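Local structure of putative protease (3KD4) at residues I372-I380 / C392-G400; L422-P433 / N464-N475. The protein is of unknown function but is probably an exported hydrolase, perhaps a protease. All coordinates share one frame; numbering follows the deposited sequence.

Contact 1: residues I372-I380 / C392-G400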
loop_
_atom_site.group_PDB
_atom_site.type_symbol
_atom_site.label_atom_id
_atom_site.label_comp_id
_atom_site.label_asym_id
_atom_site.label_seq_id
_atom_site.Cartn_x
_atom_site.Cartn_y
_atom_site.Cartn_z
ATOM N N ILE A 372 -16.118 8.705 14.160
ATOM C CA ILE A 372 -16.109 10.147 13.909
ATOM C C ILE A 372 -17.338 10.825 14.550
ATOM O O ILE A 372 -18.476 10.363 14.443
ATOM C CB ILE A 372 -15.982 10.466 12.406
ATOM C CG1 ILE A 372 -14.556 10.124 11.950
ATOM C CG2 ILE A 372 -16.232 11.964 12.121
ATOM C CD1 ILE A 372 -14.494 9.774 10.586
ATOM N N LYS A 373 -17.074 11.893 15.285
ATOM C CA LYS A 373 -18.147 12.639 15.935
ATOM C C LYS A 373 -17.800 14.098 15.816
ATOM O O LYS A 373 -16.788 14.527 16.342
ATOM C CB LYS A 373 -18.301 12.219 17.391
ATOM C CG LYS A 373 -19.461 12.915 18.119
ATOM C CD LYS A 373 -19.755 12.198 19.443
ATOM C CE LYS A 373 -20.978 12.788 20.147
ATOM N NZ LYS A 373 -21.813 11.689 20.751
ATOM N N GLU A 374 -18.610 14.838 15.059
ATOM C CA GLU A 374 -18.372 16.246 14.839
ATOM C C GLU A 374 -19.638 17.078 14.958
ATOM O O GLU A 374 -20.761 16.559 14.898
ATOM C CB GLU A 374 -17.754 16.462 13.479
ATOM C CG GLU A 374 -16.376 15.814 13.335
ATOM C CD GLU A 374 -15.570 16.426 12.206
ATOM O OE1 GLU A 374 -15.918 17.554 11.739
ATOM O OE2 GLU A 374 -14.594 15.780 11.779
ATOM N N SER A 375 -19.409 18.376 15.119
ATOM C CA SER A 375 -20.447 19.384 15.290
ATOM C C SER A 375 -20.162 20.567 14.392
ATOM O O SER A 375 -19.016 20.920 14.188
ATOM C CB SER A 375 -20.442 19.874 16.737
ATOM O OG SER A 375 -21.127 18.929 17.539
ATOM N N ARG A 376 -21.215 21.162 13.855
ATOM C CA ARG A 376 -21.114 22.393 13.095
ATOM C C ARG A 376 -22.272 23.321 13.462
ATOM O O ARG A 376 -23.380 22.865 13.770
ATOM C CB ARG A 376 -21.173 22.119 11.593
ATOM C CG ARG A 376 -20.029 21.343 11.033
ATOM C CD ARG A 376 -18.774 22.181 10.900
ATOM N NE ARG A 376 -17.698 21.409 10.292
ATOM C CZ ARG A 376 -16.983 20.484 10.922
ATOM N NH1 ARG A 376 -17.217 20.209 12.207
ATOM N NH2 ARG A 376 -16.023 19.831 10.268
ATOM N N SER A 377 -22.005 24.624 13.429
ATOM C CA SER A 377 -23.041 25.625 13.619
ATOM C C SER A 377 -23.300 26.313 12.297
ATOM O O SER A 377 -22.361 26.585 11.534
ATOM C CB SER A 377 -22.615 26.664 14.656
ATOM O OG SER A 377 -22.540 26.060 15.933
ATOM N N VAL A 378 -24.570 26.599 12.032
ATOM C CA VAL A 378 -24.962 27.255 10.814
ATOM C C VAL A 378 -26.011 28.334 11.088
ATOM O O VAL A 378 -27.058 28.069 11.673
ATOM C CB VAL A 378 -25.540 26.233 9.812
ATOM C CG1 VAL A 378 -25.917 26.923 8.536
ATOM C CG2 VAL A 378 -24.525 25.123 9.544
ATOM N N ALA A 379 -25.712 29.547 10.643
ATOM C CA ALA A 379 -26.654 30.664 10.698
ATOM C C ALA A 379 -27.253 30.873 9.310
ATOM O O ALA A 379 -26.580 30.686 8.303
ATOM C CB ALA A 379 -25.935 31.925 11.170
ATOM N N ILE A 380 -28.524 31.225 9.240
ATOM C CA ILE A 380 -29.108 31.614 7.962
ATOM C C ILE A 380 -29.795 32.953 8.126
ATOM O O ILE A 380 -30.667 33.103 8.990
ATOM C CB ILE A 380 -30.169 30.634 7.437
ATOM C CG1 ILE A 380 -29.736 29.196 7.640
ATOM C CG2 ILE A 380 -30.439 30.902 5.960
ATOM C CD1 ILE A 380 -30.842 28.245 7.437
ATOM N N CYS A 392 -30.396 26.231 2.374
ATOM C CA CYS A 392 -29.317 26.084 3.343
ATOM C C CYS A 392 -28.596 24.746 3.128
ATOM O O CYS A 392 -29.158 23.705 3.415
ATOM C CB CYS A 392 -29.922 26.119 4.737
ATOM S SG CYS A 392 -28.731 25.919 6.069
ATOM N N VAL A 393 -27.375 24.783 2.604
ATOM C CA VAL A 393 -26.583 23.570 2.432
ATOM C C VAL A 393 -25.765 23.373 3.707
ATOM O O VAL A 393 -24.922 24.187 4.021
ATOM C CB VAL A 393 -25.695 23.637 1.182
ATOM C CG1 VAL A 393 -24.940 22.308 0.963
ATOM C CG2 VAL A 393 -26.555 23.941 -0.043
ATOM N N LEU A 394 -26.064 22.328 4.477
ATOM C CA LEU A 394 -25.289 22.044 5.679
ATOM C C LEU A 394 -23.885 21.599 5.213
ATOM O O LEU A 394 -23.768 20.737 4.344
ATOM C CB LEU A 394 -25.961 20.954 6.509
ATOM C CG LEU A 394 -27.369 21.252 7.008
ATOM C CD1 LEU A 394 -28.065 19.968 7.524
ATOM C CD2 LEU A 394 -27.337 22.378 8.055
ATOM N N PRO A 395 -22.816 22.201 5.755
ATOM C CA PRO A 395 -21.501 21.861 5.180
ATOM C C PRO A 395 -21.061 20.420 5.435
ATOM O O PRO A 395 -21.298 19.884 6.505
ATOM C CB PRO A 395 -20.553 22.839 5.870
ATOM C CG PRO A 395 -21.247 23.236 7.122
ATOM C CD PRO A 395 -22.716 23.196 6.843
ATOM N N ALA A 396 -20.431 19.797 4.451
ATOM C CA ALA A 396 -19.851 18.467 4.633
ATOM C C ALA A 396 -18.646 18.569 5.540
ATOM O O ALA A 396 -17.965 19.591 5.545
ATOM C CB ALA A 396 -19.440 17.894 3.299
ATOM N N ILE A 397 -18.385 17.528 6.315
ATOM C CA ILE A 397 -17.137 17.456 7.071
ATOM C C ILE A 397 -16.082 16.803 6.178
ATOM O O ILE A 397 -16.427 16.276 5.126
ATOM C CB ILE A 397 -17.298 16.666 8.375
ATOM C CG1 ILE A 397 -17.515 15.169 8.100
ATOM C CG2 ILE A 397 -18.437 17.243 9.196
ATOM C CD1 ILE A 397 -17.364 14.311 9.325
ATOM N N SER A 398 -14.817 16.824 6.623
ATOM C CA SER A 398 -13.662 16.313 5.852
ATOM C C SER A 398 -13.229 14.905 6.195
ATOM O O SER A 398 -12.923 14.096 5.311
ATOM C CB SER A 398 -12.447 17.181 6.133
ATOM O OG SER A 398 -12.788 18.530 6.015
ATOM N N ALA A 399 -13.139 14.645 7.493
ATOM C CA ALA A 399 -12.645 13.381 8.006
ATOM C C ALA A 399 -13.642 12.262 7.724
ATOM O O ALA A 399 -14.849 12.486 7.662
ATOM C CB ALA A 399 -12.387 13.499 9.505
ATOM N N GLY A 400 -13.132 11.047 7.551
ATOM C CA GLY A 400 -13.984 9.889 7.392
ATOM C C GLY A 400 -14.377 9.634 5.949
ATOM O O GLY A 400 -13.577 9.861 5.032
HETATM O O HOH W 1 -13.811 16.831 9.588
HETATM O O HOH W 2 -14.610 19.667 8.018
HETATM O O HOH W 3 -17.145 21.635 7.783
#
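Ile397 lies against three side chains of 372-380; it, Ile372 and Val378 bury more surface here than any other residues. Its CD1 meets Ile372 CG2 at 3.8 Å as the two isoleucines slide past each other in opposite directions. With CG1 set between the backbone N and the carbonyl carbon (chi1 70°), CG2 lies over one face of the Arg376 guanidinium, 3.7 Å from its plane and offset toward the rim. The same methyl backs Glu374 OE1, so a branched aliphatic residue packs against an ion pair. There Arg376 NH2 makes a hydrogen-bonded salt bridge of 2.7 Å to Glu374 OE1 of its own strand, the oxygen 24° out of the guanidinium plane, while Arg376 NH1 reaches back to Ser375 O, which helps fix the rotation of the group. No direct hydrogen bond joins the two segments; waters do this instead. One links Glu374 OE2 to Ala399 N, a second Arg376 NH2 to Ser398 OG, a third Arg376 NE to Ala396 O.

Ile372 also sends CD1 to Gly400 CA, a tight 3.2 Å, where any CB would clash; the backbone angles of Gly400 call for glycine as well. Toward the other end Val378 splits its branches: CG2 meets Pro395 CD tip to tip at 3.8 Å, and CG1 touches Cys392 SG. The sulfur then packs on Ile380 CD1.

The segments run nearly antiparallel without pairing their backbones. Strand 370-380 is an outermost strand of its sheet, bonded to 423-433; the facing segment leaves strand 389-393, and Phe504 of strand 501-505 packs on both Ile380 and Cys392.

Contact 2: residues L422-P433 / N464-N475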
loop_
_atom_site.group_PDB
_atom_site.type_symbol
_atom_site.label_atom_id
_atom_site.label_comp_id
_atom_site.label_asym_id
_atom_site.label_seq_id
_atom_site.Cartn_x
_atom_site.Cartn_y
_atom_site.Cartn_z
ATOM N N LEU A 422 -13.812 -0.093 8.631
ATOM C CA LEU A 422 -15.174 0.056 9.124
ATOM C C LEU A 422 -15.256 1.470 9.700
ATOM O O LEU A 422 -14.219 2.076 10.044
ATOM C CB LEU A 422 -15.521 -0.969 10.181
ATOM C CG LEU A 422 -15.349 -2.420 9.734
ATOM C CD1 LEU A 422 -15.782 -3.351 10.894
ATOM C CD2 LEU A 422 -16.122 -2.711 8.474
ATOM N N ILE A 423 -16.471 2.012 9.796
ATOM C CA ILE A 423 -16.592 3.370 10.250
ATOM C C ILE A 423 -17.963 3.609 10.868
ATOM O O ILE A 423 -18.977 2.937 10.514
ATOM C CB ILE A 423 -16.335 4.361 9.074
ATOM C CG1 ILE A 423 -16.015 5.761 9.613
ATOM C CG2 ILE A 423 -17.546 4.347 8.091
ATOM C CD1 ILE A 423 -14.943 6.502 8.842
ATOM N N ARG A 424 -17.963 4.552 11.805
ATOM C CA ARG A 424 -19.179 5.062 12.413
ATOM C C ARG A 424 -19.022 6.555 12.550
ATOM O O ARG A 424 -18.056 7.034 13.190
ATOM C CB ARG A 424 -19.403 4.465 13.794
ATOM C CG ARG A 424 -19.444 2.956 13.850
ATOM C CD ARG A 424 -19.490 2.467 15.301
ATOM N NE ARG A 424 -20.829 2.371 15.883
ATOM C CZ ARG A 424 -21.428 3.361 16.522
ATOM N NH1 ARG A 424 -20.811 4.525 16.636
ATOM N NH2 ARG A 424 -22.638 3.188 17.045
ATOM N N GLU A 425 -19.951 7.307 11.960
ATOM C CA GLU A 425 -19.875 8.767 12.026
ATOM C C GLU A 425 -21.175 9.389 12.505
ATOM O O GLU A 425 -22.261 8.930 12.147
ATOM C CB GLU A 425 -19.512 9.373 10.675
ATOM C CG GLU A 425 -18.499 8.608 9.905
ATOM C CD GLU A 425 -17.914 9.372 8.748
ATOM O OE1 GLU A 425 -18.293 10.548 8.508
ATOM O OE2 GLU A 425 -17.049 8.770 8.071
ATOM N N GLU A 426 -21.046 10.434 13.313
ATOM C CA GLU A 426 -22.179 11.248 13.702
ATOM C C GLU A 426 -21.820 12.709 13.531
ATOM O O GLU A 426 -20.794 13.161 14.062
ATOM C CB GLU A 426 -22.566 10.982 15.136
ATOM C CG GLU A 426 -23.654 11.919 15.624
ATOM C CD GLU A 426 -23.914 11.763 17.101
ATOM O OE1 GLU A 426 -22.979 12.017 17.901
ATOM O OE2 GLU A 426 -25.038 11.363 17.456
ATOM N N VAL A 427 -22.652 13.443 12.784
ATOM C CA VAL A 427 -22.436 14.869 12.595
ATOM C C VAL A 427 -23.703 15.599 13.051
ATOM O O VAL A 427 -24.801 15.308 12.555
ATOM C CB VAL A 427 -22.114 15.235 11.125
ATOM C CG1 VAL A 427 -21.813 16.755 11.007
ATOM C CG2 VAL A 427 -20.933 14.395 10.614
ATOM N N THR A 428 -23.538 16.532 13.988
ATOM C CA THR A 428 -24.645 17.301 14.541
ATOM C C THR A 428 -24.561 18.747 14.098
ATOM O O THR A 428 -23.586 19.429 14.394
ATOM C CB THR A 428 -24.634 17.241 16.049
ATOM O OG1 THR A 428 -24.819 15.885 16.444
ATOM C CG2 THR A 428 -25.766 18.111 16.656
ATOM N N TYR A 429 -25.590 19.219 13.391
ATOM C CA TYR A 429 -25.617 20.601 12.923
ATOM C C TYR A 429 -26.582 21.377 13.811
ATOM O O TYR A 429 -27.670 20.902 14.092
ATOM C CB TYR A 429 -26.092 20.699 11.475
ATOM C CG TYR A 429 -25.226 20.004 10.466
ATOM C CD1 TYR A 429 -25.429 18.664 10.144
ATOM C CD2 TYR A 429 -24.200 20.674 9.841
ATOM C CE1 TYR A 429 -24.617 18.019 9.224
ATOM C CE2 TYR A 429 -23.381 20.043 8.919
ATOM C CZ TYR A 429 -23.598 18.715 8.608
ATOM O OH TYR A 429 -22.779 18.099 7.691
ATOM N N THR A 430 -26.177 22.549 14.285
ATOM C CA THR A 430 -27.112 23.415 14.974
ATOM C C THR A 430 -27.344 24.604 14.047
ATOM O O THR A 430 -26.411 25.353 13.712
ATOM C CB THR A 430 -26.630 23.852 16.365
ATOM O OG1 THR A 430 -26.447 22.690 17.184
ATOM C CG2 THR A 430 -27.671 24.759 17.031
ATOM N N VAL A 431 -28.578 24.706 13.579
ATOM C CA VAL A 431 -28.928 25.673 12.579
ATOM C C VAL A 431 -29.783 26.764 13.226
ATOM O O VAL A 431 -30.812 26.461 13.835
ATOM C CB VAL A 431 -29.713 25.014 11.425
ATOM C CG1 VAL A 431 -30.083 26.066 10.407
ATOM C CG2 VAL A 431 -28.889 23.893 10.796
ATOM N N THR A 432 -29.340 28.013 13.106
ATOM C CA THR A 432 -30.134 29.147 13.579
ATOM C C THR A 432 -30.617 29.983 12.385
ATOM O O THR A 432 -29.876 30.800 11.841
ATOM C CB THR A 432 -29.374 30.005 14.580
ATOM O OG1 THR A 432 -28.954 29.192 15.683
ATOM C CG2 THR A 432 -30.290 31.142 15.117
ATOM N N PRO A 433 -31.861 29.757 11.953
ATOM C CA PRO A 433 -32.410 30.595 10.876
ATOM C C PRO A 433 -32.797 32.007 11.351
ATOM O O PRO A 433 -33.124 32.196 12.531
ATOM C CB PRO A 433 -33.661 29.834 10.440
ATOM C CG PRO A 433 -34.074 29.047 11.665
ATOM C CD PRO A 433 -32.835 28.784 12.475
ATOM N N ASN A 464 -35.519 28.578 18.673
ATOM C CA ASN A 464 -35.232 29.144 17.365
ATOM C C ASN A 464 -33.960 28.559 16.740
ATOM O O ASN A 464 -33.263 29.247 15.989
ATOM C CB ASN A 464 -35.112 30.653 17.478
ATOM C CG ASN A 464 -34.120 31.067 18.499
ATOM O OD1 ASN A 464 -33.190 30.323 18.826
ATOM N ND2 ASN A 464 -34.322 32.255 19.060
ATOM N N THR A 465 -33.630 27.315 17.094
ATOM C CA THR A 465 -32.630 26.555 16.345
ATOM C C THR A 465 -33.276 25.293 15.790
ATOM O O THR A 465 -34.340 24.841 16.245
ATOM C CB THR A 465 -31.425 26.110 17.200
ATOM O OG1 THR A 465 -31.869 25.144 18.160
ATOM C CG2 THR A 465 -30.759 27.295 17.912
ATOM N N ILE A 466 -32.611 24.712 14.806
ATOM C CA ILE A 466 -32.971 23.391 14.322
ATOM C C ILE A 466 -31.715 22.533 14.407
ATOM O O ILE A 466 -30.641 22.937 13.940
ATOM C CB ILE A 466 -33.442 23.426 12.876
ATOM C CG1 ILE A 466 -34.672 24.329 12.750
ATOM C CG2 ILE A 466 -33.703 21.990 12.349
ATOM C CD1 ILE A 466 -34.827 24.891 11.320
ATOM N N GLU A 467 -31.866 21.367 15.029
ATOM C CA GLU A 467 -30.792 20.422 15.142
ATOM C C GLU A 467 -30.924 19.343 14.096
ATOM O O GLU A 467 -31.926 18.631 14.061
ATOM C CB GLU A 467 -30.820 19.770 16.509
ATOM C CG GLU A 467 -29.692 18.774 16.692
ATOM C CD GLU A 467 -29.927 17.843 17.856
ATOM O OE1 GLU A 467 -31.031 17.212 17.912
ATOM O OE2 GLU A 467 -28.996 17.714 18.681
ATOM N N VAL A 468 -29.887 19.173 13.286
ATOM C CA VAL A 468 -29.888 18.108 12.307
ATOM C C VAL A 468 -28.813 17.109 12.683
ATOM O O VAL A 468 -27.652 17.493 12.762
ATOM C CB VAL A 468 -29.615 18.665 10.898
ATOM C CG1 VAL A 468 -29.646 17.518 9.859
ATOM C CG2 VAL A 468 -30.622 19.746 10.553
ATOM N N VAL A 469 -29.172 15.840 12.902
ATOM C CA VAL A 469 -28.151 14.806 13.186
ATOM C C VAL A 469 -28.062 13.808 12.019
ATOM O O VAL A 469 -29.051 13.189 11.645
ATOM C CB VAL A 469 -28.411 14.058 14.519
ATOM C CG1 VAL A 469 -27.300 13.029 14.809
ATOM C CG2 VAL A 469 -28.566 15.042 15.688
ATOM N N ARG A 470 -26.878 13.680 11.436
ATOM C CA ARG A 470 -26.629 12.665 10.411
ATOM C C ARG A 470 -25.711 11.598 10.978
ATOM O O ARG A 470 -24.694 11.938 11.572
ATOM C CB ARG A 470 -25.976 13.294 9.178
ATOM C CG ARG A 470 -26.733 14.500 8.598
ATOM C CD ARG A 470 -26.091 14.925 7.311
ATOM N NE ARG A 470 -26.426 13.952 6.277
ATOM C CZ ARG A 470 -25.612 13.537 5.318
ATOM N NH1 ARG A 470 -24.364 13.962 5.245
ATOM N NH2 ARG A 470 -26.064 12.671 4.432
ATOM N N THR A 471 -26.077 10.326 10.796
ATOM C CA THR A 471 -25.252 9.187 11.171
ATOM C C THR A 471 -25.042 8.205 10.008
ATOM O O THR A 471 -25.922 8.047 9.121
ATOM C CB THR A 471 -25.867 8.399 12.357
ATOM O OG1 THR A 471 -26.987 7.636 11.893
ATOM C CG2 THR A 471 -26.342 9.358 13.457
ATOM N N ILE A 472 -23.857 7.577 9.982
ATOM C CA ILE A 472 -23.589 6.445 9.094
ATOM C C ILE A 472 -22.787 5.395 9.830
ATOM O O ILE A 472 -21.897 5.752 10.589
ATOM C CB ILE A 472 -22.890 6.866 7.788
ATOM C CG1 ILE A 472 -22.625 5.625 6.894
ATOM C CG2 ILE A 472 -21.599 7.721 8.038
ATOM C CD1 ILE A 472 -22.199 5.972 5.473
ATOM N N GLU A 473 -23.123 4.116 9.643
ATOM C CA GLU A 473 -22.255 3.042 10.093
ATOM C C GLU A 473 -22.076 2.071 8.943
ATOM O O GLU A 473 -23.042 1.749 8.237
ATOM C CB GLU A 473 -22.807 2.329 11.318
ATOM C CG GLU A 473 -24.150 1.685 11.078
ATOM C CD GLU A 473 -24.706 0.967 12.308
ATOM O OE1 GLU A 473 -24.564 1.496 13.443
ATOM O OE2 GLU A 473 -25.304 -0.120 12.119
ATOM N N LEU A 474 -20.832 1.663 8.715
ATOM C CA LEU A 474 -20.536 0.657 7.748
ATOM C C LEU A 474 -19.809 -0.460 8.504
ATOM O O LEU A 474 -18.768 -0.231 9.141
ATOM C CB LEU A 474 -19.719 1.239 6.585
ATOM C CG LEU A 474 -20.346 2.322 5.711
ATOM C CD1 LEU A 474 -19.333 2.815 4.631
ATOM C CD2 LEU A 474 -21.649 1.858 5.028
ATOM N N ASN A 475 -20.385 -1.663 8.455
ATOM C CA ASN A 475 -19.969 -2.774 9.321
ATOM C C ASN A 475 -19.328 -3.967 8.612
ATOM O O ASN A 475 -19.136 -4.987 9.208
ATOM C CB ASN A 475 -21.165 -3.268 10.109
ATOM C CG ASN A 475 -21.844 -2.161 10.895
ATOM O OD1 ASN A 475 -21.181 -1.375 11.593
ATOM N ND2 ASN A 475 -23.186 -2.096 10.800
HETATM O O HOH W 4 -22.558 15.316 7.147
#
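Ten backbone hydrogen bonds zip strand 423-433 to strand 465-474, two at each hydrogen-bonded pair from Ile423 with Leu474 to Val431 with Ile466. Tyr429 N to Val468 O is almost straight, with 177° at the hydrogen. CA-H...O contacts from the intervening pairs add to these, as from Thr471 CA to Glu425 O at 3.2 Å.

Apolar contacts dominate the face of Ile423, Tyr429, Ile466 and Leu474. Ile423 CG2 lies alongside Leu474 CB at 4.1 Å, and Ile472 CG2 supports the aliphatic part of Glu425, whose OE2 takes the N-H of Ile401. Leu422, just before the strand, lays CD2 against Asn475 C at 3.4 Å; an alanine here would probably open a gap over that peptide and lose the cover at this end of the pair.

Polar contacts divide by face. Beside Tyr429 and Arg470, Tyr429 CE1 touches Arg470 CD, with ring and guanidinium planes 35° apart, and one water in both planes joins Tyr429 OH to Arg470 NH1. Tyr429 OH also bonds Pro395 O; Arg470 NH2 bonds Trp494 O, and its guanidinium makes a cation-pi contact with Trp494. On the face of Thr428 and Glu426, threonines and glutamates suit a partly exposed surface: Thr428 CG2 brushes Glu467 OE2, and Glu426 OE1 forms a salt bridge with Lys373.

One mostly polar face and one mainly apolar, the latter packed by helix 481-495 and strand 501-505, mark an amphipathic antiparallel pair inside a mixed sheet, here in the DUF3858 region.

Both contacts involve one sheet, since strands 370-380 and 423-433 are neighbours in it, with Val378 O probably bonded to Thr432 N. Both are partly buried. Contact 2 lies within the sheet, its burial coming through the sheet's faces, and main-chain bonds do the holding. Contact 1 instead lays a segment alongside the sheet's outermost strand; it buries about half as much surface, 499 against 1057 Å², and relies on side-chain packing and bridging waters. They meet where Pro395 O probably bonds Tyr429 OH and where Leu394 packs on Val431. Part of segment 392-400 therefore packs against the mainly apolar face that contact 2 helps to form.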